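Local coordinates for protein transketolase (Campylobacter jejuni, PDB 3L84) that is a transketolase, a member of the thiamine diphosphate-binding family whose chain joins two related alpha/beta domains to a smaller C-terminal domain, at residues F75-G80 / F290-V294; G206-I212 / K232-A238; F325-P331 / V350-L355. All blocks are in the same frame, centred on the assembly; numbering follows the deposited sequence.

Contact 1 of 3, residues F75-G80 / F290-V294; sequences FLHLSG and FESAV
Phe290 meets Leu78 where the end of helix 69-79 passes the junction of helices 284-291 and 293-310, and it gives the largest share of buried surface of any residue here. Its CB lies 3.4 Å from the Leu78 carbonyl O and 3.7 Å from Leu78 CB. CG rests against the same CB; set anti to its own carbonyl carbon (chi1 -83°), it carries the ring out to Leu78 CD1. That methyl stands above CD2 and CE2 over one ring face, 4.2 Å from the centroid and 25° off the normal: a CH-pi contact. At the opposite rim, Phe290 CE1 meets the edge of the Phe75 ring, 4.3 Å from Phe75 CD1. Leu13 of helix 3-24 touches both Leu78 and Phe290.

Beside this apolar patch, Gly80 ends its helix in a Schellman motif with positive phi (101°), and Val294 CG2 packs on its CA at 3.9 Å. Ser79 OG turns back to Phe75 O (2.9 Å) and takes a bond from a water. The junction therefore rests on shape and apolar burial: Ser79 O stays without a polar partner, 3.4 Å from Val294 CG2, and the water that links the segments holds Phe290 O weakly.

Contact 2 of 3, residues G206-I212 / K232-A238; sequences GFEVLSI and KPCLIIA
Strands 208-212 and 234-238 run parallel, their axes 4.6 Å apart at closest approach and 19° from exact alignment, with Glu208 to Ile212 paired in order with Cys234 to Ala238. They are the two strands of a beta-alpha-beta unit whose crossover is helix 217-228, and strand 208-213 is the outermost strand of a five-stranded parallel sheet within this chain. Five backbone bonds alternate between the strands in the way of parallel pairing: Glu208 N gives to Pro233 O and Leu210 N to Leu235 O, while Leu210 O takes the N-H of Ile237 at 2.7 Å. On its other side strand 234-239 bonds to strand 175-181, which places it inside the sheet.

The side chains divide between two faces. On the face of Val209, Ser211, Leu235 and Ile237, Val209 CG1 meets Ile237 CD1 at 3.8 Å, and helix 198-204 covers Val209 and Leu235. On the opposite face, Leu210 CD1 touches Cys234 SG at 3.9 Å. Ile212 has CG1 between its backbone N and carbonyl carbon (chi1 68°), from where CG1 lies 3.9 Å from Ala238 CB and CD1 reaches Ile236 CG2 at 3.8 Å. Helix 217-228 covers this side through Gln226, Ala223 and Ala227. On this same face the extended Glu208 chain carries its carboxylate to Ser230, where OE1 is hydrogen-bonded to Ser230 OG.

Ahead of the strands, Gly206 closes the preceding helix in a Schellman motif, and the side chain of Phe207, which follows it, crosses that of Pro233 at about a right angle. Pro233 CB sits over the ring centre in a CH-pi contact, 3.8 Å from the centroid and 12° off the normal, while Leu235 N lies at the ring edge, in its plane.

Contact 3 of 3, residues F325-P331 / V350-L355; sequences FNKIAYP and VLAKNL
Phe325 touches Leu355 at the start of a type I beta turn, Phe325 to Ile328, in the loop that leads from helix 314-321 to helix 340-354 and lies against the C-terminal end of the latter. Leu355 CD1 approaches the Phe325 ring at its edge, in plane, 4.0 Å from CE1. Lys327 then bends its chain along the helix end. Its NZ makes a weak bond to Asn354 O at 3.5 Å, although the lysine tip is crowded against Asn354 in the model and its exact place is doubtful.

Ile328, buried, is the apolar centre. With CG2 anti to the backbone N, it runs past Val350 in the opposite direction, CG2 3.7 Å from Val350 CG1. CG1, anti to the carbonyl carbon, sends CD1 to Leu351 CD2 at 3.8 Å and against Leu355. Ala329 is bridged to the Asn354 amide by two waters, one between its N and OD1, the other between its O and ND2. Tyr330 lays one ring face against Ile328 CG2 and brings OH to 3.8 Å from Leu351 CD2, while helix 476-488 packs on the tyrosine from outside the contact. Pro331 finishes the run with CD 4.0 Å from Val350 CG2.

The Asn354 amide is fixed from within its own helix: ND2 donates to Val350 O at 2.9 Å, nearly straight at 174°, from the face of that carbonyl opposite the one Asn354 N uses.

Contacts 1 and 2 both lie in the thiamine diphosphate-binding region, with centres about 27 Å apart and no touch; contact 3 lies about 42 Å from each, centre to centre, and comes later in the chain. All three are partly buried, and no two share a helix or strand. Contact 2 builds the sheet itself, so direct backbone bonds carry it and side chains follow on two faces. Contact 1 sets the end of helix 69-79 against a junction of two helices, and contact 3 a loop against the end of helix 340-354, both by carbon contacts with waters linking polar groups across. Contacts 2 and 3 each include two exposed touching residues, contact 1 none; contact 3 adds a weak lysine bond.

Contact 1 of 3, residues F75-G80 / F290-V294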
loop_
_atom_site.group_PDB
_atom_site.type_symbol
_atom_site.label_atom_id
_atom_site.label_comp_id
_atom_site.label_asym_id
_atom_site.label_seq_id
_atom_site.Cartn_x
_atom_site.Cartn_y
_atom_site.Cartn_z
ATOM N N PHE A 75 -22.346 -0.405 -23.294
ATOM C CA PHE A 75 -21.791 -1.310 -24.292
ATOM C C PHE A 75 -22.218 -2.761 -24.059
ATOM O O PHE A 75 -22.584 -3.463 -25.002
ATOM C CB PHE A 75 -20.275 -1.177 -24.300
ATOM C CG PHE A 75 -19.591 -2.159 -25.205
ATOM C CD1 PHE A 75 -19.770 -2.089 -26.567
ATOM C CD2 PHE A 75 -18.853 -3.197 -24.689
ATOM C CE1 PHE A 75 -19.172 -3.027 -27.411
ATOM C CE2 PHE A 75 -18.246 -4.119 -25.540
ATOM C CZ PHE A 75 -18.408 -4.013 -26.888
ATOM N N LEU A 76 -22.213 -3.221 -22.811
ATOM C CA LEU A 76 -22.638 -4.613 -22.535
ATOM C C LEU A 76 -24.106 -4.803 -22.899
ATOM O O LEU A 76 -24.489 -5.805 -23.526
ATOM C CB LEU A 76 -22.390 -4.981 -21.076
ATOM C CG LEU A 76 -20.940 -4.997 -20.626
ATOM C CD1 LEU A 76 -20.821 -5.302 -19.113
ATOM C CD2 LEU A 76 -20.092 -6.015 -21.416
ATOM N N HIS A 77 -24.960 -3.843 -22.541
ATOM C CA HIS A 77 -26.375 -3.933 -22.887
ATOM C C HIS A 77 -26.567 -3.966 -24.415
ATOM O O HIS A 77 -27.275 -4.799 -24.970
ATOM C CB HIS A 77 -27.155 -2.741 -22.327
ATOM C CG HIS A 77 -28.581 -2.763 -22.748
ATOM N ND1 HIS A 77 -29.148 -1.870 -23.633
ATOM C CD2 HIS A 77 -29.529 -3.689 -22.483
ATOM C CE1 HIS A 77 -30.410 -2.219 -23.846
ATOM N NE2 HIS A 77 -30.657 -3.326 -23.172
ATOM N N LEU A 78 -25.934 -3.027 -25.096
ATOM C CA LEU A 78 -26.087 -2.915 -26.550
ATOM C C LEU A 78 -25.574 -4.138 -27.290
ATOM O O LEU A 78 -26.111 -4.498 -28.335
ATOM C CB LEU A 78 -25.371 -1.675 -27.072
ATOM C CG LEU A 78 -26.056 -0.358 -26.699
ATOM C CD1 LEU A 78 -25.070 0.825 -26.817
ATOM C CD2 LEU A 78 -27.276 -0.114 -27.590
ATOM N N SER A 79 -24.520 -4.750 -26.778
ATOM C CA SER A 79 -23.899 -5.907 -27.414
ATOM C C SER A 79 -24.599 -7.211 -27.160
ATOM O O SER A 79 -24.212 -8.234 -27.779
ATOM C CB SER A 79 -22.444 -6.050 -26.969
ATOM O OG SER A 79 -21.706 -4.926 -27.369
ATOM N N GLY A 80 -25.604 -7.252 -26.263
ATOM C CA GLY A 80 -26.366 -8.469 -26.041
ATOM C C GLY A 80 -26.005 -9.264 -24.823
ATOM O O GLY A 80 -26.468 -10.411 -24.696
ATOM N N PHE A 290 -24.812 -2.938 -33.086
ATOM C CA PHE A 290 -24.250 -3.404 -31.816
ATOM C C PHE A 290 -24.696 -4.840 -31.490
ATOM O O PHE A 290 -23.873 -5.646 -31.042
ATOM C CB PHE A 290 -24.619 -2.478 -30.642
ATOM C CG PHE A 290 -23.744 -1.251 -30.480
ATOM C CD1 PHE A 290 -22.389 -1.369 -30.198
ATOM C CD2 PHE A 290 -24.294 0.018 -30.550
ATOM C CE1 PHE A 290 -21.596 -0.227 -29.983
ATOM C CE2 PHE A 290 -23.531 1.123 -30.323
ATOM C CZ PHE A 290 -22.181 0.998 -30.053
ATOM N N GLU A 291 -25.962 -5.194 -31.713
ATOM C CA GLU A 291 -26.427 -6.510 -31.282
ATOM C C GLU A 291 -25.917 -7.640 -32.210
ATOM O O GLU A 291 -25.980 -8.814 -31.854
ATOM C CB GLU A 291 -27.963 -6.541 -31.067
ATOM C CG GLU A 291 -28.821 -6.561 -32.326
ATOM C CD GLU A 291 -30.342 -6.345 -32.086
ATOM O OE1 GLU A 291 -30.776 -6.039 -30.946
ATOM O OE2 GLU A 291 -31.119 -6.452 -33.062
ATOM N N SER A 292 -25.383 -7.301 -33.385
ATOM C CA SER A 292 -24.813 -8.319 -34.256
ATOM C C SER A 292 -23.609 -8.995 -33.599
ATOM O O SER A 292 -23.232 -10.071 -34.037
ATOM C CB SER A 292 -24.438 -7.722 -35.606
ATOM O OG SER A 292 -23.328 -6.875 -35.486
ATOM N N ALA A 293 -23.046 -8.409 -32.536
ATOM C CA ALA A 293 -22.035 -9.102 -31.717
ATOM C C ALA A 293 -22.490 -10.481 -31.254
ATOM O O ALA A 293 -21.662 -11.391 -31.050
ATOM C CB ALA A 293 -21.620 -8.241 -30.484
ATOM N N VAL A 294 -23.790 -10.659 -31.065
ATOM C CA VAL A 294 -24.334 -11.952 -30.650
ATOM C C VAL A 294 -24.071 -13.039 -31.698
ATOM O O VAL A 294 -23.463 -14.089 -31.399
ATOM C CB VAL A 294 -25.847 -11.826 -30.291
ATOM C CG1 VAL A 294 -26.503 -13.203 -30.049
ATOM C CG2 VAL A 294 -26.005 -10.888 -29.055
HETATM O O HOH W 1 -20.876 -4.600 -30.112
#

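Contact 2 of 3, residues G206-I212 / K232-A238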
loop_
_atom_site.group_PDB
_atom_site.type_symbol
_atom_site.label_atom_id
_atom_site.label_comp_id
_atom_site.label_asym_id
_atom_site.label_seq_id
_atom_site.Cartn_x
_atom_site.Cartn_y
_atom_site.Cartn_z
ATOM N N GLY A 206 9.748 -0.865 -23.347
ATOM C CA GLY A 206 9.580 -1.847 -24.397
ATOM C C GLY A 206 8.256 -1.860 -25.120
ATOM O O GLY A 206 7.922 -2.877 -25.719
ATOM N N PHE A 207 7.540 -0.742 -25.103
ATOM C CA PHE A 207 6.293 -0.620 -25.844
ATOM C C PHE A 207 6.494 0.037 -27.218
ATOM O O PHE A 207 7.406 0.857 -27.431
ATOM C CB PHE A 207 5.295 0.279 -25.101
ATOM C CG PHE A 207 4.588 -0.378 -23.921
ATOM C CD1 PHE A 207 5.287 -0.818 -22.812
ATOM C CD2 PHE A 207 3.198 -0.468 -23.887
ATOM C CE1 PHE A 207 4.618 -1.400 -21.735
ATOM C CE2 PHE A 207 2.534 -1.008 -22.825
ATOM C CZ PHE A 207 3.237 -1.480 -21.745
ATOM N N GLU A 208 5.601 -0.307 -28.141
ATOM C CA GLU A 208 5.356 0.514 -29.331
ATOM C C GLU A 208 4.298 1.551 -28.992
ATOM O O GLU A 208 3.278 1.196 -28.377
ATOM C CB GLU A 208 4.861 -0.334 -30.497
ATOM C CG GLU A 208 4.538 0.507 -31.759
ATOM C CD GLU A 208 4.230 -0.298 -33.010
ATOM O OE1 GLU A 208 4.010 -1.526 -32.967
ATOM O OE2 GLU A 208 4.188 0.334 -34.096
ATOM N N VAL A 209 4.511 2.804 -29.385
ATOM C CA VAL A 209 3.637 3.897 -29.003
ATOM C C VAL A 209 3.032 4.607 -30.216
ATOM O O VAL A 209 3.773 5.085 -31.076
ATOM C CB VAL A 209 4.360 4.916 -28.107
ATOM C CG1 VAL A 209 3.374 6.048 -27.752
ATOM C CG2 VAL A 209 4.946 4.235 -26.844
ATOM N N LEU A 210 1.707 4.656 -30.275
ATOM C CA LEU A 210 0.965 5.341 -31.339
ATOM C C LEU A 210 0.246 6.520 -30.719
ATOM O O LEU A 210 -0.185 6.437 -29.571
ATOM C CB LEU A 210 -0.055 4.365 -31.968
ATOM C CG LEU A 210 0.572 3.060 -32.480
ATOM C CD1 LEU A 210 -0.491 2.031 -32.976
ATOM C CD2 LEU A 210 1.587 3.326 -33.535
ATOM N N SER A 211 0.084 7.611 -31.456
ATOM C CA SER A 211 -0.553 8.825 -30.979
ATOM C C SER A 211 -1.612 9.263 -31.963
ATOM O O SER A 211 -1.286 9.482 -33.160
ATOM C CB SER A 211 0.481 9.936 -30.836
ATOM O OG SER A 211 1.439 9.577 -29.832
ATOM N N ILE A 212 -2.860 9.347 -31.512
ATOM C CA ILE A 212 -4.023 9.645 -32.356
ATOM C C ILE A 212 -4.942 10.704 -31.758
ATOM O O ILE A 212 -4.872 11.023 -30.554
ATOM C CB ILE A 212 -4.891 8.389 -32.609
ATOM C CG1 ILE A 212 -5.595 7.892 -31.340
ATOM C CG2 ILE A 212 -4.053 7.272 -33.256
ATOM C CD1 ILE A 212 -6.587 6.788 -31.593
ATOM N N LYS A 232 5.363 -5.766 -29.889
ATOM C CA LYS A 232 5.567 -5.248 -28.554
ATOM C C LYS A 232 4.212 -5.026 -27.907
ATOM O O LYS A 232 3.201 -4.913 -28.592
ATOM C CB LYS A 232 6.296 -3.901 -28.638
ATOM C CG LYS A 232 7.707 -4.001 -29.134
ATOM C CD LYS A 232 8.346 -2.620 -29.208
ATOM C CE LYS A 232 9.769 -2.654 -29.761
ATOM N NZ LYS A 232 9.910 -1.652 -30.834
ATOM N N PRO A 233 4.177 -4.937 -26.569
ATOM C CA PRO A 233 2.987 -4.311 -25.966
ATOM C C PRO A 233 2.818 -2.943 -26.599
ATOM O O PRO A 233 3.831 -2.302 -26.923
ATOM C CB PRO A 233 3.324 -4.251 -24.455
ATOM C CG PRO A 233 4.836 -4.316 -24.400
ATOM C CD PRO A 233 5.217 -5.197 -25.559
ATOM N N CYS A 234 1.585 -2.512 -26.801
ATOM C CA CYS A 234 1.322 -1.279 -27.535
ATOM C C CYS A 234 0.493 -0.308 -26.756
ATOM O O CYS A 234 -0.544 -0.695 -26.207
ATOM C CB CYS A 234 0.631 -1.622 -28.840
ATOM S SG CYS A 234 0.377 -0.238 -29.981
ATOM N N LEU A 235 0.938 0.937 -26.725
ATOM C CA LEU A 235 0.231 2.050 -26.133
ATOM C C LEU A 235 -0.312 2.917 -27.238
ATOM O O LEU A 235 0.444 3.332 -28.106
ATOM C CB LEU A 235 1.154 2.874 -25.238
ATOM C CG LEU A 235 0.555 4.178 -24.695
ATOM C CD1 LEU A 235 -0.513 3.849 -23.660
ATOM C CD2 LEU A 235 1.588 5.104 -24.068
ATOM N N ILE A 236 -1.602 3.195 -27.199
ATOM C CA ILE A 236 -2.238 4.201 -28.033
ATOM C C ILE A 236 -2.545 5.401 -27.148
ATOM O O ILE A 236 -3.352 5.318 -26.224
ATOM C CB ILE A 236 -3.526 3.671 -28.703
ATOM C CG1 ILE A 236 -3.175 2.489 -29.605
ATOM C CG2 ILE A 236 -4.211 4.778 -29.489
ATOM C CD1 ILE A 236 -4.411 1.730 -30.173
ATOM N N ILE A 237 -1.882 6.512 -27.416
ATOM C CA ILE A 237 -2.160 7.765 -26.719
ATOM C C ILE A 237 -3.249 8.470 -27.504
ATOM O O ILE A 237 -3.006 8.968 -28.619
ATOM C CB ILE A 237 -0.912 8.660 -26.628
ATOM C CG1 ILE A 237 0.244 7.920 -25.942
ATOM C CG2 ILE A 237 -1.223 9.963 -25.907
ATOM C CD1 ILE A 237 1.545 8.736 -25.864
ATOM N N ALA A 238 -4.464 8.459 -26.956
ATOM C CA ALA A 238 -5.612 8.996 -27.690
ATOM C C ALA A 238 -5.990 10.342 -27.116
ATOM O O ALA A 238 -6.418 10.430 -25.965
ATOM C CB ALA A 238 -6.761 8.022 -27.631
#

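Contact 3 of 3, residues F325-P331 / V350-L355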
loop_
_atom_site.group_PDB
_atom_site.type_symbol
_atom_site.label_atom_id
_atom_site.label_comp_id
_atom_site.label_asym_id
_atom_site.label_seq_id
_atom_site.Cartn_x
_atom_site.Cartn_y
_atom_site.Cartn_z
ATOM N N PHE A 325 -8.831 -31.390 -5.767
ATOM C CA PHE A 325 -8.048 -31.056 -4.582
ATOM C C PHE A 325 -8.014 -32.204 -3.591
ATOM O O PHE A 325 -7.110 -32.290 -2.770
ATOM C CB PHE A 325 -8.612 -29.804 -3.921
ATOM C CG PHE A 325 -8.676 -28.615 -4.837
ATOM C CD1 PHE A 325 -7.567 -28.207 -5.530
ATOM C CD2 PHE A 325 -9.835 -27.842 -4.938
ATOM C CE1 PHE A 325 -7.604 -27.121 -6.385
ATOM C CE2 PHE A 325 -9.875 -26.745 -5.786
ATOM C CZ PHE A 325 -8.749 -26.387 -6.498
ATOM N N ASN A 326 -8.982 -33.111 -3.708
ATOM C CA ASN A 326 -9.122 -34.228 -2.760
ATOM C C ASN A 326 -8.027 -35.255 -2.890
ATOM O O ASN A 326 -7.662 -35.878 -1.903
ATOM C CB ASN A 326 -10.463 -34.956 -2.941
ATOM C CG ASN A 326 -11.655 -34.108 -2.521
ATOM O OD1 ASN A 326 -11.520 -33.200 -1.698
ATOM N ND2 ASN A 326 -12.833 -34.406 -3.094
ATOM N N LYS A 327 -7.513 -35.417 -4.097
ATOM C CA LYS A 327 -6.541 -36.474 -4.382
ATOM C C LYS A 327 -5.147 -36.188 -3.827
ATOM O O LYS A 327 -4.338 -37.096 -3.736
ATOM C CB LYS A 327 -6.414 -36.749 -5.899
ATOM C CG LYS A 327 -5.887 -35.591 -6.720
ATOM C CD LYS A 327 -5.090 -35.981 -7.996
ATOM C CE LYS A 327 -3.588 -35.605 -7.793
ATOM N NZ LYS A 327 -2.881 -35.101 -9.001
ATOM N N ILE A 328 -4.867 -34.963 -3.436
ATOM C CA ILE A 328 -3.503 -34.503 -3.191
ATOM C C ILE A 328 -2.977 -35.103 -1.887
ATOM O O ILE A 328 -3.616 -34.973 -0.864
ATOM C CB ILE A 328 -3.457 -32.973 -3.163
ATOM C CG1 ILE A 328 -3.915 -32.398 -4.511
ATOM C CG2 ILE A 328 -2.054 -32.490 -2.787
ATOM C CD1 ILE A 328 -4.055 -30.887 -4.511
ATOM N N ALA A 329 -1.829 -35.766 -1.941
ATOM C CA ALA A 329 -1.176 -36.271 -0.732
ATOM C C ALA A 329 -0.153 -35.231 -0.312
ATOM O O ALA A 329 0.911 -35.031 -0.960
ATOM C CB ALA A 329 -0.512 -37.626 -1.005
ATOM N N TYR A 330 -0.473 -34.564 0.769
ATOM C CA TYR A 330 0.408 -33.513 1.306
ATOM C C TYR A 330 1.511 -34.125 2.114
ATOM O O TYR A 330 1.432 -35.305 2.490
ATOM C CB TYR A 330 -0.386 -32.607 2.228
ATOM C CG TYR A 330 -1.386 -31.728 1.525
ATOM C CD1 TYR A 330 -1.085 -30.420 1.224
ATOM C CD2 TYR A 330 -2.647 -32.191 1.187
ATOM C CE1 TYR A 330 -2.005 -29.591 0.614
ATOM C CE2 TYR A 330 -3.563 -31.359 0.561
ATOM C CZ TYR A 330 -3.229 -30.065 0.278
ATOM O OH TYR A 330 -4.133 -29.200 -0.335
ATOM N N PRO A 331 2.595 -33.384 2.388
ATOM C CA PRO A 331 3.630 -33.934 3.287
ATOM C C PRO A 331 3.082 -34.176 4.678
ATOM O O PRO A 331 2.197 -33.431 5.142
ATOM C CB PRO A 331 4.702 -32.818 3.339
ATOM C CG PRO A 331 4.339 -31.885 2.180
ATOM C CD PRO A 331 2.864 -31.971 2.049
ATOM N N VAL A 350 4.255 -29.538 -3.650
ATOM C CA VAL A 350 3.285 -30.612 -3.847
ATOM C C VAL A 350 2.098 -30.109 -4.667
ATOM O O VAL A 350 1.620 -30.790 -5.577
ATOM C CB VAL A 350 2.806 -31.152 -2.483
ATOM C CG1 VAL A 350 1.581 -32.049 -2.636
ATOM C CG2 VAL A 350 3.938 -31.937 -1.777
ATOM N N LEU A 351 1.626 -28.905 -4.379
ATOM C CA LEU A 351 0.495 -28.348 -5.119
ATOM C C LEU A 351 0.845 -28.130 -6.575
ATOM O O LEU A 351 0.056 -28.499 -7.464
ATOM C CB LEU A 351 -0.025 -27.057 -4.469
ATOM C CG LEU A 351 -0.625 -27.250 -3.069
ATOM C CD1 LEU A 351 -0.990 -25.890 -2.436
ATOM C CD2 LEU A 351 -1.820 -28.130 -3.147
ATOM N N ALA A 352 2.027 -27.592 -6.833
ATOM C CA ALA A 352 2.447 -27.347 -8.216
ATOM C C ALA A 352 2.604 -28.659 -8.963
ATOM O O ALA A 352 2.344 -28.687 -10.172
ATOM C CB ALA A 352 3.751 -26.542 -8.225
ATOM N N LYS A 353 3.041 -29.730 -8.304
ATOM C CA LYS A 353 3.186 -31.034 -8.957
ATOM C C LYS A 353 1.845 -31.643 -9.292
ATOM O O LYS A 353 1.728 -32.346 -10.317
ATOM C CB LYS A 353 3.967 -31.994 -8.064
ATOM C CG LYS A 353 5.410 -31.632 -7.999
ATOM C CD LYS A 353 6.175 -32.563 -7.082
ATOM C CE LYS A 353 7.145 -31.780 -6.186
ATOM N NZ LYS A 353 7.002 -32.082 -4.695
ATOM N N ASN A 354 0.838 -31.423 -8.459
ATOM C CA ASN A 354 -0.484 -32.044 -8.593
ATOM C C ASN A 354 -1.464 -31.239 -9.435
ATOM O O ASN A 354 -2.425 -31.806 -9.945
ATOM C CB ASN A 354 -1.124 -32.283 -7.215
ATOM C CG ASN A 354 -0.615 -33.537 -6.516
ATOM O OD1 ASN A 354 -1.153 -34.633 -6.698
ATOM N ND2 ASN A 354 0.428 -33.397 -5.733
ATOM N N LEU A 355 -1.218 -29.945 -9.611
ATOM C CA LEU A 355 -2.185 -29.051 -10.230
ATOM C C LEU A 355 -1.503 -28.324 -11.372
ATOM O O LEU A 355 -0.658 -27.442 -11.152
ATOM C CB LEU A 355 -2.723 -28.057 -9.198
ATOM C CG LEU A 355 -3.514 -28.652 -8.036
ATOM C CD1 LEU A 355 -3.698 -27.639 -6.938
ATOM C CD2 LEU A 355 -4.859 -29.244 -8.460
HETATM O O HOH W 2 -0.909 -36.641 -4.657
HETATM O O HOH W 3 1.457 -35.428 -3.715
#